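PDB 5DH0: siderophore periplasmic binding protein from Thermobifida fusca, which probably captures the iron-loaded siderophore fuscachelin outside the cell membrane and hands it to a transporter for uptake. Local coordinates for residues Ala90-Asn95 / Asp117-Ile122; Met147-Ser152 / Glu159-Glu164; Ala244-Tyr249 / Glu303-Gly308. All blocks are in the same frame, centred on the assembly; numbering follows the deposited sequence.

Contact 1. Residues Ala90-Asn95 / Asp117-Ile122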
# COMPACT_ATOMS: atom_id res chain seq x y z
N ALA A 90 -17.54 12.66 -31.85
CA ALA A 90 -17.15 12.18 -30.52
C ALA A 90 -17.62 10.75 -30.26
O ALA A 90 -16.85 9.92 -29.78
CB ALA A 90 -17.70 13.12 -29.45
N SER A 91 -18.88 10.47 -30.58
CA SER A 91 -19.45 9.14 -30.39
C SER A 91 -18.91 8.12 -31.38
O SER A 91 -19.40 6.99 -31.41
CB SER A 91 -20.98 9.20 -30.53
OG SER A 91 -21.33 9.22 -31.90
N LEU A 92 -17.96 8.54 -32.21
CA LEU A 92 -17.29 7.68 -33.19
C LEU A 92 -18.14 7.34 -34.42
O LEU A 92 -17.73 6.50 -35.22
CB LEU A 92 -16.81 6.38 -32.53
CG LEU A 92 -15.39 6.31 -31.96
CD1 LEU A 92 -15.01 7.59 -31.21
CD2 LEU A 92 -15.24 5.09 -31.05
N GLU A 93 -19.30 7.96 -34.61
CA GLU A 93 -20.03 7.68 -35.85
C GLU A 93 -19.38 8.42 -37.01
O GLU A 93 -18.97 9.58 -36.90
CB GLU A 93 -21.52 8.05 -35.76
CG GLU A 93 -22.28 7.51 -36.97
CD GLU A 93 -23.69 8.05 -37.12
OE1 GLU A 93 -23.96 9.17 -36.62
OE2 GLU A 93 -24.53 7.35 -37.75
N ILE A 94 -19.27 7.72 -38.14
CA ILE A 94 -18.53 8.21 -39.28
C ILE A 94 -19.45 8.82 -40.34
O ILE A 94 -20.42 8.22 -40.77
CB ILE A 94 -17.68 7.07 -39.90
CG1 ILE A 94 -16.62 6.59 -38.90
CG2 ILE A 94 -17.03 7.50 -41.20
CD1 ILE A 94 -15.80 5.40 -39.38
N ASN A 95 -19.13 10.05 -40.73
CA ASN A 95 -19.83 10.73 -41.81
C ASN A 95 -19.18 10.39 -43.15
O ASN A 95 -18.25 11.06 -43.58
CB ASN A 95 -19.81 12.24 -41.56
CG ASN A 95 -20.68 13.01 -42.51
OD1 ASN A 95 -21.01 12.55 -43.61
ND2 ASN A 95 -21.05 14.21 -42.11
N ASP A 117 -15.09 -6.80 -35.34
CA ASP A 117 -16.12 -7.31 -36.24
C ASP A 117 -16.86 -6.15 -36.90
O ASP A 117 -17.02 -6.11 -38.12
CB ASP A 117 -17.10 -8.21 -35.51
CG ASP A 117 -16.49 -9.54 -35.08
OD1 ASP A 117 -15.40 -9.89 -35.58
OD2 ASP A 117 -17.10 -10.23 -34.23
N GLU A 118 -17.31 -5.21 -36.08
CA GLU A 118 -17.97 -4.01 -36.56
C GLU A 118 -17.17 -3.24 -37.60
O GLU A 118 -17.72 -2.73 -38.57
CB GLU A 118 -18.28 -3.09 -35.39
CG GLU A 118 -18.99 -1.83 -35.79
CD GLU A 118 -19.17 -0.90 -34.61
OE1 GLU A 118 -18.66 -1.24 -33.52
OE2 GLU A 118 -19.83 0.16 -34.78
N TYR A 119 -15.86 -3.16 -37.39
CA TYR A 119 -15.01 -2.33 -38.25
C TYR A 119 -14.53 -3.05 -39.50
O TYR A 119 -13.86 -2.46 -40.33
CB TYR A 119 -13.81 -1.79 -37.46
CG TYR A 119 -14.13 -0.48 -36.78
CD1 TYR A 119 -14.90 -0.45 -35.62
CD2 TYR A 119 -13.70 0.72 -37.31
CE1 TYR A 119 -15.21 0.75 -34.99
CE2 TYR A 119 -14.00 1.93 -36.70
CZ TYR A 119 -14.76 1.94 -35.54
OH TYR A 119 -15.06 3.14 -34.93
N VAL A 120 -14.87 -4.32 -39.63
CA VAL A 120 -14.64 -5.00 -40.89
C VAL A 120 -15.65 -4.44 -41.90
O VAL A 120 -15.32 -4.15 -43.05
CB VAL A 120 -14.80 -6.53 -40.75
CG1 VAL A 120 -14.92 -7.18 -42.11
CG2 VAL A 120 -13.63 -7.11 -39.95
N GLY A 121 -16.89 -4.27 -41.44
CA GLY A 121 -17.93 -3.71 -42.28
C GLY A 121 -17.63 -2.27 -42.63
O GLY A 121 -17.68 -1.89 -43.80
N ILE A 122 -17.32 -1.47 -41.61
CA ILE A 122 -16.93 -0.08 -41.80
C ILE A 122 -15.74 0.07 -42.74
O ILE A 122 -15.76 0.89 -43.65
CB ILE A 122 -16.61 0.57 -40.46
CG1 ILE A 122 -17.90 0.74 -39.65
CG2 ILE A 122 -15.94 1.91 -40.65
CD1 ILE A 122 -17.70 1.27 -38.25
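In the lobe built on a five-stranded parallel sheet, the loop leading from strand 86-88 to helix 96-102 lays I94 and L92 against I122 and Y119 of helix 116-126. The contact is small, burying 132 Å² in all, and lies near the surface, since each of these four residues keeps some exposure. Its apolar centre is a pair of isoleucines, with I94 CD1 3.7 Å from I122 CG2. In I94 the CG1 branch stands opposite the carbonyl carbon (chi1 -64°) and is drawn out straight to CD1, giving the loop a long methyl-tipped arm. I122 answers with its short branch, and the two side chains meet at a slant. The longer branch of I122 turns back over its own helix, where CD1 sits 3.9 Å above the centre of one face of the Y119 ring. Isoleucine thus suits this position by serving two neighbours with two branches. Y119 brings its hydroxyl to L92, where OH is 4.3 Å from L92 CD2 and equally far from L92 O, a loose approach; that carbonyl oxygen accepts a hydrogen bond from Q88 NE2. At the far end of the loop, N95 acts as N-cap of helix 96-102, its OD1 accepting from A98 N, a role to which the short asparagine amide is well fitted. Around the pair, I94 also leans on Q88 and L48, L92 reaches R112, and Y119 meets F134 edge-to-face, so helix 116-126 and the loop close over strands 86-88, 106-112 and 132-137.

Contact 2. Residues Met147-Ser152 / Glu159-Glu164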
# COMPACT_ATOMS: atom_id res chain seq x y z
N MET A 147 0.13 1.24 -31.09
CA MET A 147 -0.76 1.37 -32.24
C MET A 147 -0.45 2.65 -33.03
O MET A 147 -0.46 2.64 -34.27
CB MET A 147 -2.23 1.34 -31.79
CG MET A 147 -3.25 1.66 -32.87
SD MET A 147 -3.70 3.42 -32.90
CE MET A 147 -4.31 3.62 -31.23
N THR A 148 -0.17 3.75 -32.34
CA THR A 148 0.09 4.99 -33.06
C THR A 148 1.48 4.95 -33.67
O THR A 148 1.75 5.66 -34.64
CB THR A 148 -0.04 6.26 -32.18
OG1 THR A 148 0.79 6.14 -31.03
CG2 THR A 148 -1.48 6.48 -31.76
N LEU A 149 2.37 4.15 -33.10
CA LEU A 149 3.66 3.89 -33.72
C LEU A 149 3.46 3.26 -35.11
O LEU A 149 4.14 3.64 -36.07
CB LEU A 149 4.52 2.98 -32.84
CG LEU A 149 5.76 2.38 -33.51
CD1 LEU A 149 6.76 3.49 -33.80
CD2 LEU A 149 6.41 1.28 -32.66
N GLU A 150 2.53 2.32 -35.23
CA GLU A 150 2.25 1.67 -36.52
C GLU A 150 1.68 2.62 -37.56
O GLU A 150 2.07 2.59 -38.73
CB GLU A 150 1.29 0.49 -36.34
CG GLU A 150 1.88 -0.68 -35.59
CD GLU A 150 3.16 -1.18 -36.24
OE1 GLU A 150 3.32 -1.00 -37.47
OE2 GLU A 150 4.01 -1.73 -35.51
N LEU A 151 0.74 3.46 -37.14
CA LEU A 151 0.17 4.45 -38.04
C LEU A 151 1.27 5.40 -38.51
O LEU A 151 1.27 5.84 -39.66
CB LEU A 151 -0.97 5.21 -37.35
CG LEU A 151 -2.18 4.30 -37.09
CD1 LEU A 151 -3.30 5.07 -36.38
CD2 LEU A 151 -2.68 3.69 -38.39
N SER A 152 2.22 5.70 -37.61
CA SER A 152 3.33 6.58 -37.95
C SER A 152 4.17 6.00 -39.08
O SER A 152 4.60 6.73 -39.99
CB SER A 152 4.20 6.82 -36.73
OG SER A 152 3.59 7.73 -35.85
N GLU A 159 10.61 6.68 -38.76
CA GLU A 159 11.90 6.87 -38.09
C GLU A 159 11.84 7.78 -36.87
O GLU A 159 12.49 7.49 -35.86
CB GLU A 159 12.93 7.39 -39.07
CG GLU A 159 14.32 7.33 -38.49
CD GLU A 159 15.38 7.87 -39.42
OE1 GLU A 159 15.39 7.47 -40.61
OE2 GLU A 159 16.22 8.69 -38.95
N ARG A 160 11.09 8.88 -36.94
CA ARG A 160 10.89 9.71 -35.75
C ARG A 160 10.16 8.94 -34.67
O ARG A 160 10.52 8.99 -33.49
CB ARG A 160 10.11 10.98 -36.07
CG ARG A 160 9.95 11.88 -34.85
CD ARG A 160 8.71 12.74 -34.96
NE ARG A 160 7.52 11.92 -35.19
CZ ARG A 160 6.82 11.33 -34.23
NH1 ARG A 160 7.18 11.49 -32.96
NH2 ARG A 160 5.76 10.58 -34.53
N ALA A 161 9.13 8.22 -35.09
CA ALA A 161 8.36 7.38 -34.19
C ALA A 161 9.24 6.35 -33.48
O ALA A 161 9.20 6.23 -32.26
CB ALA A 161 7.26 6.71 -34.95
N GLU A 162 10.03 5.61 -34.24
CA GLU A 162 10.85 4.56 -33.64
C GLU A 162 11.89 5.16 -32.72
O GLU A 162 12.24 4.57 -31.69
CB GLU A 162 11.48 3.70 -34.73
CG GLU A 162 10.43 2.79 -35.41
CD GLU A 162 10.94 2.03 -36.64
OE1 GLU A 162 12.18 1.86 -36.80
OE2 GLU A 162 10.09 1.59 -37.44
N ALA A 163 12.36 6.37 -33.04
CA ALA A 163 13.30 7.03 -32.16
C ALA A 163 12.64 7.39 -30.82
O ALA A 163 13.27 7.30 -29.75
CB ALA A 163 13.88 8.27 -32.83
N GLU A 164 11.36 7.77 -30.86
CA GLU A 164 10.65 8.03 -29.60
C GLU A 164 10.52 6.75 -28.77
O GLU A 164 10.71 6.78 -27.55
CB GLU A 164 9.27 8.65 -29.85
CG GLU A 164 9.30 10.11 -30.30
CD GLU A 164 9.81 11.07 -29.22
OE1 GLU A 164 9.81 10.72 -28.02
OE2 GLU A 164 10.19 12.21 -29.57
O HOH W 1 3.55 10.35 -36.80
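A161 presses its methyl group between L149 and S152 where helices 142-154 and 158-178 turn back on each other as a helical hairpin. The segment axes approach to 8.9 Å at an angle of 153°, a nearly antiparallel course. The apolar contacts come first: A161 CB is 3.5 Å from L149 CD1 and also 3.5 Å from S152 CB, two side chains one turn apart on the facing helix. Alanine suits this spot because a single methyl fills the notch between them without pushing the helices apart. L149 places CG opposite its backbone N (chi1 167°), which swings the isobutyl group along the interface until CD1 also lies 4.1 Å from the aliphatic CG of E162. The polar contacts lie on two flanks. On the S152 side, a water accepts from S152 OG at 2.8 Å and from R160 NH2 at 3.2 Å, joining two groups that stand too far apart for direct bonding. S152 OG lies at the edge of the guanidinium, near its plane, and a bend in the arginine chain at chi3 (54°) brings that group back toward the neighbouring helix. There R160 NE forms a salt bridge with D157 OD2 and R160 NH2 with E57 OE2; on the opposite flank E162 OE2 forms one with R153 NE. The chemistry thus divides by depth, with small and aliphatic groups buried at the centre of the hairpin and charges kept to its margins, where two acidic partners hold the guanidinium in place and would be expected to stabilise its positive charge.

Contact 3. Residues Ala244-Tyr249 / Glu303-Gly308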
# COMPACT_ATOMS: atom_id res chain seq x y z
N ALA A 244 -0.96 7.70 -0.10
CA ALA A 244 -0.16 8.32 -1.16
C ALA A 244 0.78 9.40 -0.61
O ALA A 244 0.37 10.26 0.16
CB ALA A 244 -1.08 8.91 -2.22
N ASP A 245 2.04 9.35 -1.02
CA ASP A 245 3.00 10.39 -0.65
C ASP A 245 2.95 11.52 -1.67
O ASP A 245 3.22 12.67 -1.35
CB ASP A 245 4.42 9.80 -0.59
CG ASP A 245 4.53 8.61 0.35
OD1 ASP A 245 3.95 8.64 1.46
OD2 ASP A 245 5.19 7.61 -0.03
N VAL A 246 2.63 11.16 -2.90
CA VAL A 246 2.60 12.06 -4.04
C VAL A 246 1.33 11.80 -4.85
O VAL A 246 1.00 10.66 -5.18
CB VAL A 246 3.81 11.87 -4.97
CG1 VAL A 246 3.67 12.73 -6.23
CG2 VAL A 246 5.10 12.18 -4.23
N ILE A 247 0.62 12.88 -5.16
CA ILE A 247 -0.60 12.78 -5.92
C ILE A 247 -0.47 13.58 -7.20
O ILE A 247 -0.14 14.76 -7.17
CB ILE A 247 -1.80 13.27 -5.11
CG1 ILE A 247 -2.05 12.32 -3.93
CG2 ILE A 247 -3.03 13.36 -5.99
CD1 ILE A 247 -3.31 12.72 -3.12
N PHE A 248 -0.70 12.92 -8.33
CA PHE A 248 -0.85 13.58 -9.62
C PHE A 248 -2.33 13.74 -9.97
O PHE A 248 -3.15 12.85 -9.70
CB PHE A 248 -0.18 12.77 -10.73
CG PHE A 248 1.31 12.88 -10.76
CD1 PHE A 248 1.93 14.01 -11.28
CD2 PHE A 248 2.10 11.82 -10.32
CE1 PHE A 248 3.33 14.09 -11.33
CE2 PHE A 248 3.49 11.89 -10.36
CZ PHE A 248 4.10 13.03 -10.87
N TYR A 249 -2.68 14.87 -10.58
CA TYR A 249 -4.02 15.03 -11.15
C TYR A 249 -3.90 15.33 -12.64
O TYR A 249 -3.09 16.15 -13.06
CB TYR A 249 -4.84 16.13 -10.41
CG TYR A 249 -4.19 17.51 -10.36
CD1 TYR A 249 -3.36 17.89 -9.30
CD2 TYR A 249 -4.41 18.44 -11.37
CE1 TYR A 249 -2.76 19.14 -9.27
CE2 TYR A 249 -3.81 19.68 -11.33
CZ TYR A 249 -3.00 20.03 -10.28
OH TYR A 249 -2.42 21.27 -10.27
N GLU A 303 10.03 12.30 -13.36
CA GLU A 303 11.42 12.54 -12.90
C GLU A 303 11.53 13.88 -12.16
O GLU A 303 12.12 13.95 -11.09
CB GLU A 303 12.42 12.49 -14.07
N GLU A 304 10.94 14.93 -12.72
CA GLU A 304 10.92 16.23 -12.06
C GLU A 304 10.37 16.16 -10.63
O GLU A 304 10.90 16.82 -9.72
CB GLU A 304 10.11 17.22 -12.90
CG GLU A 304 10.20 18.67 -12.44
CD GLU A 304 11.54 19.35 -12.80
OE1 GLU A 304 12.48 18.66 -13.28
OE2 GLU A 304 11.63 20.58 -12.62
N VAL A 305 9.33 15.36 -10.40
CA VAL A 305 8.80 15.19 -9.05
C VAL A 305 9.78 14.44 -8.15
O VAL A 305 10.01 14.84 -7.00
CB VAL A 305 7.46 14.44 -9.05
CG1 VAL A 305 7.12 13.92 -7.66
CG2 VAL A 305 6.36 15.36 -9.55
N LEU A 306 10.34 13.36 -8.68
CA LEU A 306 11.30 12.55 -7.94
C LEU A 306 12.50 13.39 -7.43
O LEU A 306 12.95 13.19 -6.31
CB LEU A 306 11.78 11.40 -8.82
CG LEU A 306 10.70 10.34 -9.12
CD1 LEU A 306 11.11 9.45 -10.28
CD2 LEU A 306 10.42 9.50 -7.91
N LYS A 307 12.98 14.32 -8.25
CA LYS A 307 14.09 15.21 -7.88
C LYS A 307 13.81 15.99 -6.59
O LYS A 307 14.71 16.22 -5.78
CB LYS A 307 14.40 16.20 -9.01
CG LYS A 307 15.25 15.65 -10.15
CD LYS A 307 15.51 16.74 -11.20
CE LYS A 307 15.83 16.14 -12.57
NZ LYS A 307 16.21 17.18 -13.59
N GLY A 308 12.56 16.40 -6.39
CA GLY A 308 12.18 17.06 -5.15
C GLY A 308 11.82 16.05 -4.08
O GLY A 308 11.33 16.41 -3.01
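V246, at the start of strand 246-250, is the first residue of its segment to meet helix 292-307, and it does so through V305. Just before it, D245 fixes the entry to the strand, its OD2 accepting from T187 N. V246 then points its side chain at the helix, and its CG1 comes tip to tip with V305 CG1 at 3.9 Å. A beta-branched residue fits well here, compact enough to lie under a helix and at home in an extended backbone. I247, next along, belongs to the other side of the strand, where it packs on W270 and L273. F248 leaves the strand at an angle to the helix, yet its ring extends far enough to bring CZ within 3.5 Å and CE1 within 3.7 Å of V305 CG2; the two side chains approach from opposite directions. V305 can serve both partners because its methyls diverge: CG1 lies opposite the backbone N (chi1 164°) and goes to V246, while CG2 lies opposite the carbonyl carbon and goes to F248. All three side chains are buried and meet by apolar packing alone. Strands on both flanks enlarge this core, F248 also touching F188 and L190 of strand 187-193 and L284 of strand 281-284, while L306 rests on F188 and on I175 of helix 158-178. Two side chains, two residues apart on a strand with parallel neighbours 187-193 and 281-284, thus meet one helix in the usual helix-on-sheet packing of alpha/beta folds, here in one lobe of a periplasmic binding protein.

From the N terminus the contacts follow one another in series, and none nests in or crosses another. Contact 1 closes a loop of 21 residues that contains strand 106-112, all within the lobe of the parallel sheet. Contact 2 closes the shortest loop, six residues at the turn between two helices. Contact 3 spans 53 residues and fastens the C-terminal helix to the mixed sheet of the other lobe. Contacts 1 and 3 lie on opposite sides of the chain's centre, their own centres 39 Å apart. Helix 158-178, whose first turns lie in contact 2, runs on to I175, beside the C-terminal helix of contact 3, and so spans the two lobes.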